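Local structure of nucleoside phosphorylase, putative (Trypanosoma brucei, 3BJE) at residues G60-D65 and T86-I91; I67-D72 and I76-G81. The protein acts as a homodimeric uridine phosphorylase, splitting uridine with phosphate into uracil and ribose 1-phosphate. All blocks are in the same frame, centred on the assembly; numbering follows the deposited sequence.

Contact 1. Residues G60-D65 and T86-I91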
loop_
_atom_site.group_PDB
_atom_site.type_symbol
_atom_site.label_atom_id
_atom_site.label_comp_id
_atom_site.label_asym_id
_atom_site.label_seq_id
_atom_site.Cartn_x
_atom_site.Cartn_y
_atom_site.Cartn_z
ATOM N N GLY A 60 0.894 19.883 -16.332
ATOM C CA GLY A 60 1.422 21.141 -16.855
ATOM C C GLY A 60 2.100 20.988 -18.206
ATOM O O GLY A 60 2.254 21.962 -18.932
ATOM N N TYR A 61 2.508 19.766 -18.539
ATOM C CA TYR A 61 3.125 19.463 -19.835
ATOM C C TYR A 61 2.107 19.072 -20.901
ATOM O O TYR A 61 2.462 18.933 -22.065
ATOM C CB TYR A 61 4.164 18.336 -19.695
ATOM C CG TYR A 61 5.405 18.765 -18.959
ATOM C CD1 TYR A 61 5.474 18.686 -17.582
ATOM C CD2 TYR A 61 6.509 19.265 -19.646
ATOM C CE1 TYR A 61 6.606 19.088 -16.891
ATOM C CE2 TYR A 61 7.657 19.671 -18.965
ATOM C CZ TYR A 61 7.697 19.576 -17.585
ATOM O OH TYR A 61 8.825 19.981 -16.901
ATOM N N PHE A 62 0.842 18.878 -20.517
ATOM C CA PHE A 62 -0.198 18.614 -21.496
ATOM C C PHE A 62 -0.387 19.839 -22.377
ATOM O O PHE A 62 -0.071 20.965 -21.985
ATOM C CB PHE A 62 -1.535 18.265 -20.827
ATOM C CG PHE A 62 -1.539 16.952 -20.047
ATOM C CD1 PHE A 62 -0.474 16.061 -20.098
ATOM C CD2 PHE A 62 -2.658 16.603 -19.294
ATOM C CE1 PHE A 62 -0.511 14.871 -19.380
ATOM C CE2 PHE A 62 -2.699 15.415 -18.592
ATOM C CZ PHE A 62 -1.632 14.547 -18.640
ATOM N N ASP A 63 -0.906 19.605 -23.572
ATOM C CA ASP A 63 -1.205 20.668 -24.520
ATOM C C ASP A 63 -2.056 21.758 -23.861
ATOM O O ASP A 63 -2.915 21.460 -23.036
ATOM C CB ASP A 63 -1.953 20.094 -25.725
ATOM C CG ASP A 63 -1.158 19.037 -26.473
ATOM O OD1 ASP A 63 0.087 19.107 -26.457
ATOM O OD2 ASP A 63 -1.797 18.162 -27.099
ATOM N N LYS A 64 -1.802 23.013 -24.222
ATOM C CA LYS A 64 -2.461 24.157 -23.591
ATOM C C LYS A 64 -3.984 24.015 -23.651
ATOM O O LYS A 64 -4.550 23.715 -24.706
ATOM C CB LYS A 64 -1.976 25.466 -24.229
ATOM C CG LYS A 64 -2.715 26.733 -23.776
ATOM C CD LYS A 64 -2.028 28.005 -24.327
ATOM C CE LYS A 64 -2.966 29.220 -24.414
ATOM N NZ LYS A 64 -3.842 29.274 -25.642
ATOM N N ASP A 65 -4.625 24.207 -22.497
ATOM C CA ASP A 65 -6.089 24.160 -22.348
ATOM C C ASP A 65 -6.720 22.823 -22.736
ATOM O O ASP A 65 -7.915 22.755 -23.025
ATOM C CB ASP A 65 -6.742 25.317 -23.114
ATOM C CG ASP A 65 -6.292 26.677 -22.598
ATOM O OD1 ASP A 65 -6.060 26.788 -21.372
ATOM O OD2 ASP A 65 -6.160 27.612 -23.413
ATOM N N THR A 86 -2.479 13.708 -28.666
ATOM C CA THR A 86 -2.923 12.381 -28.244
ATOM C C THR A 86 -3.465 12.421 -26.810
ATOM O O THR A 86 -2.816 12.979 -25.926
ATOM C CB THR A 86 -1.754 11.393 -28.299
ATOM O OG1 THR A 86 -1.318 11.277 -29.668
ATOM C CG2 THR A 86 -2.151 10.012 -27.747
ATOM N N PRO A 87 -4.659 11.849 -26.575
ATOM C CA PRO A 87 -5.176 11.811 -25.207
ATOM C C PRO A 87 -4.273 11.071 -24.246
ATOM O O PRO A 87 -3.779 9.974 -24.551
ATOM C CB PRO A 87 -6.497 11.062 -25.356
ATOM C CG PRO A 87 -6.911 11.346 -26.764
ATOM C CD PRO A 87 -5.623 11.263 -27.521
ATOM N N VAL A 88 -4.076 11.687 -23.089
ATOM C CA VAL A 88 -3.315 11.070 -22.003
ATOM C C VAL A 88 -3.988 11.402 -20.673
ATOM O O VAL A 88 -4.570 12.482 -20.507
ATOM C CB VAL A 88 -1.843 11.539 -21.985
ATOM C CG1 VAL A 88 -1.081 10.909 -20.793
ATOM C CG2 VAL A 88 -1.149 11.195 -23.299
ATOM N N THR A 89 -3.931 10.448 -19.751
ATOM C CA THR A 89 -4.407 10.644 -18.373
ATOM C C THR A 89 -3.234 10.378 -17.419
ATOM O O THR A 89 -2.520 9.393 -17.584
ATOM C CB THR A 89 -5.559 9.670 -18.010
ATOM O OG1 THR A 89 -6.667 9.904 -18.877
ATOM C CG2 THR A 89 -6.021 9.842 -16.548
ATOM N N VAL A 90 -3.027 11.280 -16.459
ATOM C CA VAL A 90 -2.053 11.031 -15.372
ATOM C C VAL A 90 -2.880 10.717 -14.127
ATOM O O VAL A 90 -3.871 11.406 -13.861
ATOM C CB VAL A 90 -1.059 12.206 -15.137
ATOM C CG1 VAL A 90 -1.769 13.535 -14.898
ATOM C CG2 VAL A 90 -0.083 11.872 -13.981
ATOM N N ILE A 91 -2.494 9.645 -13.426
ATOM C CA ILE A 91 -3.154 9.176 -12.216
ATOM C C ILE A 91 -2.115 8.970 -11.117
ATOM O O ILE A 91 -1.088 8.302 -11.357
ATOM C CB ILE A 91 -3.867 7.814 -12.429
ATOM C CG1 ILE A 91 -4.967 7.953 -13.479
ATOM C CG2 ILE A 91 -4.431 7.284 -11.113
ATOM C CD1 ILE A 91 -5.623 6.633 -13.879
#
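Phe62 and Val88 bring the two backbones closest, yet their CA atoms stay 8.2 Å apart and no hydrogen bond spans the gap, which the Phe62 ring bridges to two valines and a main-chain carbonyl. Residues 60-65 form irregular chain after helix 54-59, whereas residues 86-91 run along strand 86-92 in the alpha/beta fold of the nucleoside phosphorylase superfamily, a strand paired parallel to 45-49 and antiparallel to 76-83. The contact is thus a loop packed against the Val88/Val90 face of an interior strand, and Phe62 alone makes the close contacts across the two segments. With CG anti to its carbonyl carbon (chi1 -66°), Phe62 sends its ring across to the strand, where Val88 and Val90 project toward it from the same face. The approach to the Val88 methyls is doubtful in detail, since that side chain has two conformers. Phe62 CE2 and CZ each lie 4.0 Å from Val88 O, a slanting van der Waals approach to a carbonyl whose residue is already backbone-bonded to Gly81. Ile67 also touches the Phe62 ring, while Val90 meets Val55 and Ile58 of helix 54-59 and Val88 meets Leu346 of helix 329-348, extending the apolar layer. The loop is gripped beyond the ring by Asp63, whose OD1 accepts from Lys84 N and OD2 from Gly85 N, tying it to the turn that precedes Thr86. On the strand, Val90 turns CG1 into the space between its backbone N and carbonyl carbon (chi1 54°), which brings that methyl obliquely against the far end of the aromatic ring, 3.9 Å from Phe62 CZ.

Contact 2. Residues I67-D72 and I76-G81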
loop_
_atom_site.group_PDB
_atom_site.type_symbol
_atom_site.label_atom_id
_atom_site.label_comp_id
_atom_site.label_asym_id
_atom_site.label_seq_id
_atom_site.Cartn_x
_atom_site.Cartn_y
_atom_site.Cartn_z
ATOM N N ILE A 67 -6.786 20.045 -20.730
ATOM C CA ILE A 67 -7.316 19.303 -19.588
ATOM C C ILE A 67 -8.829 19.410 -19.584
ATOM O O ILE A 67 -9.377 20.506 -19.499
ATOM C CB ILE A 67 -6.721 19.767 -18.254
ATOM C CG1 ILE A 67 -5.216 19.497 -18.254
ATOM C CG2 ILE A 67 -7.392 19.034 -17.081
ATOM C CD1 ILE A 67 -4.489 20.094 -17.079
ATOM N N ARG A 68 -9.484 18.263 -19.739
ATOM C CA ARG A 68 -10.944 18.207 -19.925
ATOM C C ARG A 68 -11.678 17.512 -18.782
ATOM O O ARG A 68 -12.900 17.591 -18.703
ATOM C CB ARG A 68 -11.287 17.511 -21.249
ATOM C CG ARG A 68 -10.928 16.025 -21.298
ATOM C CD ARG A 68 -11.228 15.426 -22.654
ATOM N NE ARG A 68 -10.946 13.992 -22.728
ATOM C CZ ARG A 68 -11.771 13.042 -22.302
ATOM N NH1 ARG A 68 -12.940 13.366 -21.767
ATOM N NH2 ARG A 68 -11.424 11.763 -22.423
ATOM N N ALA A 69 -10.935 16.838 -17.912
ATOM C CA ALA A 69 -11.497 16.085 -16.792
ATOM C C ALA A 69 -10.418 15.941 -15.739
ATOM O O ALA A 69 -9.264 15.722 -16.065
ATOM C CB ALA A 69 -11.969 14.716 -17.252
ATOM N N SER A 70 -10.794 16.103 -14.480
ATOM C CA SER A 70 -9.884 15.905 -13.366
ATOM C C SER A 70 -10.660 15.845 -12.068
ATOM O O SER A 70 -11.694 16.527 -11.906
ATOM C CB SER A 70 -8.867 17.035 -13.280
ATOM O OG SER A 70 -9.513 18.278 -13.085
ATOM N N ARG A 71 -10.170 15.021 -11.147
ATOM C CA ARG A 71 -10.791 14.895 -9.838
ATOM C C ARG A 71 -9.801 14.299 -8.856
ATOM O O ARG A 71 -8.940 13.521 -9.242
ATOM C CB ARG A 71 -12.066 14.049 -9.913
ATOM C CG ARG A 71 -12.862 14.061 -8.623
ATOM C CD ARG A 71 -14.269 13.515 -8.786
ATOM N NE ARG A 71 -14.796 13.089 -7.486
ATOM C CZ ARG A 71 -15.959 12.458 -7.303
ATOM N NH1 ARG A 71 -16.742 12.164 -8.334
ATOM N NH2 ARG A 71 -16.335 12.101 -6.077
ATOM N N ASP A 72 -9.939 14.673 -7.582
ATOM C CA ASP A 72 -9.054 14.234 -6.507
ATOM C C ASP A 72 -9.852 13.487 -5.434
ATOM O O ASP A 72 -10.975 13.896 -5.116
ATOM C CB ASP A 72 -8.383 15.448 -5.866
ATOM C CG ASP A 72 -7.573 16.273 -6.851
ATOM O OD1 ASP A 72 -7.424 15.881 -8.033
ATOM O OD2 ASP A 72 -7.058 17.329 -6.435
ATOM N N ILE A 76 -5.627 9.465 -4.543
ATOM C CA ILE A 76 -5.888 9.108 -5.942
ATOM C C ILE A 76 -6.396 10.329 -6.721
ATOM O O ILE A 76 -7.540 10.732 -6.590
ATOM C CB ILE A 76 -6.903 7.945 -6.035
ATOM C CG1 ILE A 76 -6.536 6.803 -5.066
ATOM C CG2 ILE A 76 -7.004 7.418 -7.477
ATOM C CD1 ILE A 76 -5.162 6.256 -5.258
ATOM N N ARG A 77 -5.504 10.920 -7.516
ATOM C CA ARG A 77 -5.810 12.101 -8.327
ATOM C C ARG A 77 -5.668 11.749 -9.795
ATOM O O ARG A 77 -4.816 10.943 -10.149
ATOM C CB ARG A 77 -4.856 13.241 -8.000
ATOM C CG ARG A 77 -4.817 13.655 -6.562
ATOM C CD ARG A 77 -3.895 14.871 -6.413
ATOM N NE ARG A 77 -4.359 15.969 -7.260
ATOM C CZ ARG A 77 -3.625 16.988 -7.700
ATOM N NH1 ARG A 77 -2.332 17.103 -7.410
ATOM N NH2 ARG A 77 -4.208 17.903 -8.457
ATOM N N PHE A 78 -6.483 12.350 -10.654
ATOM C CA PHE A 78 -6.278 12.215 -12.090
ATOM C C PHE A 78 -6.503 13.528 -12.823
ATOM O O PHE A 78 -7.186 14.447 -12.349
ATOM C CB PHE A 78 -7.146 11.102 -12.697
ATOM C CG PHE A 78 -8.498 11.563 -13.149
ATOM C CD1 PHE A 78 -8.711 11.957 -14.458
ATOM C CD2 PHE A 78 -9.568 11.601 -12.251
ATOM C CE1 PHE A 78 -9.940 12.392 -14.872
ATOM C CE2 PHE A 78 -10.812 12.040 -12.663
ATOM C CZ PHE A 78 -10.999 12.441 -13.966
ATOM N N ALA A 79 -5.928 13.586 -14.016
ATOM C CA ALA A 79 -6.194 14.670 -14.964
ATOM C C ALA A 79 -6.024 14.095 -16.349
ATOM O O ALA A 79 -5.076 13.349 -16.598
ATOM C CB ALA A 79 -5.223 15.833 -14.750
ATOM N N THR A 80 -6.916 14.474 -17.249
ATOM C CA THR A 80 -6.910 13.976 -18.621
ATOM C C THR A 80 -6.865 15.154 -19.571
ATOM O O THR A 80 -7.723 16.023 -19.506
ATOM C CB THR A 80 -8.180 13.139 -18.887
ATOM O OG1 THR A 80 -8.150 11.990 -18.027
ATOM C CG2 THR A 80 -8.254 12.718 -20.360
ATOM N N GLY A 81 -5.847 15.182 -20.429
ATOM C CA GLY A 81 -5.730 16.190 -21.481
ATOM C C GLY A 81 -5.177 15.511 -22.715
ATOM O O GLY A 81 -5.503 14.359 -22.983
HETATM O O HOH W 1 -8.276 13.928 -23.647
HETATM O O HOH W 2 -9.764 10.512 -8.402
HETATM O O HOH W 3 -6.590 16.360 -10.516
#
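Arg71 and Phe78 form a hydrogen-bonded pair of an antiparallel beta hairpin, with strand directions 174° apart. Phe78 N donates to Arg71 O at 3.1 Å, and the return bond, Arg71 N to Phe78 O, is longer at 3.3 Å. Near the open end, Arg68 and Ala69 both stand opposite Thr80, in the manner of a classic beta bulge: Arg68 N bonds Thr80 O at 2.9 Å, Thr80 N bonds Ala69 O, and buried Ala69 N has no partner. Among charged groups, Asp72 and Arg77 lie side by side in a salt bridge. Arg77 NE nears both carboxylate oxygens, 3.1 Å from Asp72 OD2 and 3.2 Å from Asp72 OD1; its hydrogen bond goes to OD1, almost straight, within the guanidinium plane but above the carboxylate plane, with the planes 76° apart. Asp56 and Pro52 O take the terminal nitrogens of Arg77. Aromatic packing comes from Phe78, whose ring (chi1 89°) leans over the partner strand, putting Ser70 CA 3.9 Å from the ring centroid over one face, with Ala69 CB at its rim. Waters also bridge the segments: one joins Arg68 NE to Gly81 O, another Asp72 OD1 to Phe78 O, while Arg68 NH1 bonds Asp40 O. Strand 76-83 continues the sheet into strand 86-92 through Arg77, Ala79 and Gly81, Phe78 packs on Thr89 and Ile91, and Arg77 touches Val55 of helix 54-59.

Along the chain the segments come in the order 60-65, 67-72, 76-81, 86-91, so the hairpin of contact 2 is nested inside the span closed by contact 1. Their centres are about 9 Å apart, on the same side of the chain's centre, and they share the sheet in which strands 76-83 and 86-92 are neighbours. Backbone pairing joins them directly, Val90 N lying 2.9 Å from Ala79 O, and the hydroxyls of Thr89 and Thr80 probably hydrogen-bond. Neither contact forms the ligand site: the Val90 side chain is about 10 Å and that of Ile76 about 9 Å from a bound ribose 1-phosphate, though Ile76 comes to about 5 Å, side chain to side chain, from calcium-binding Asn99.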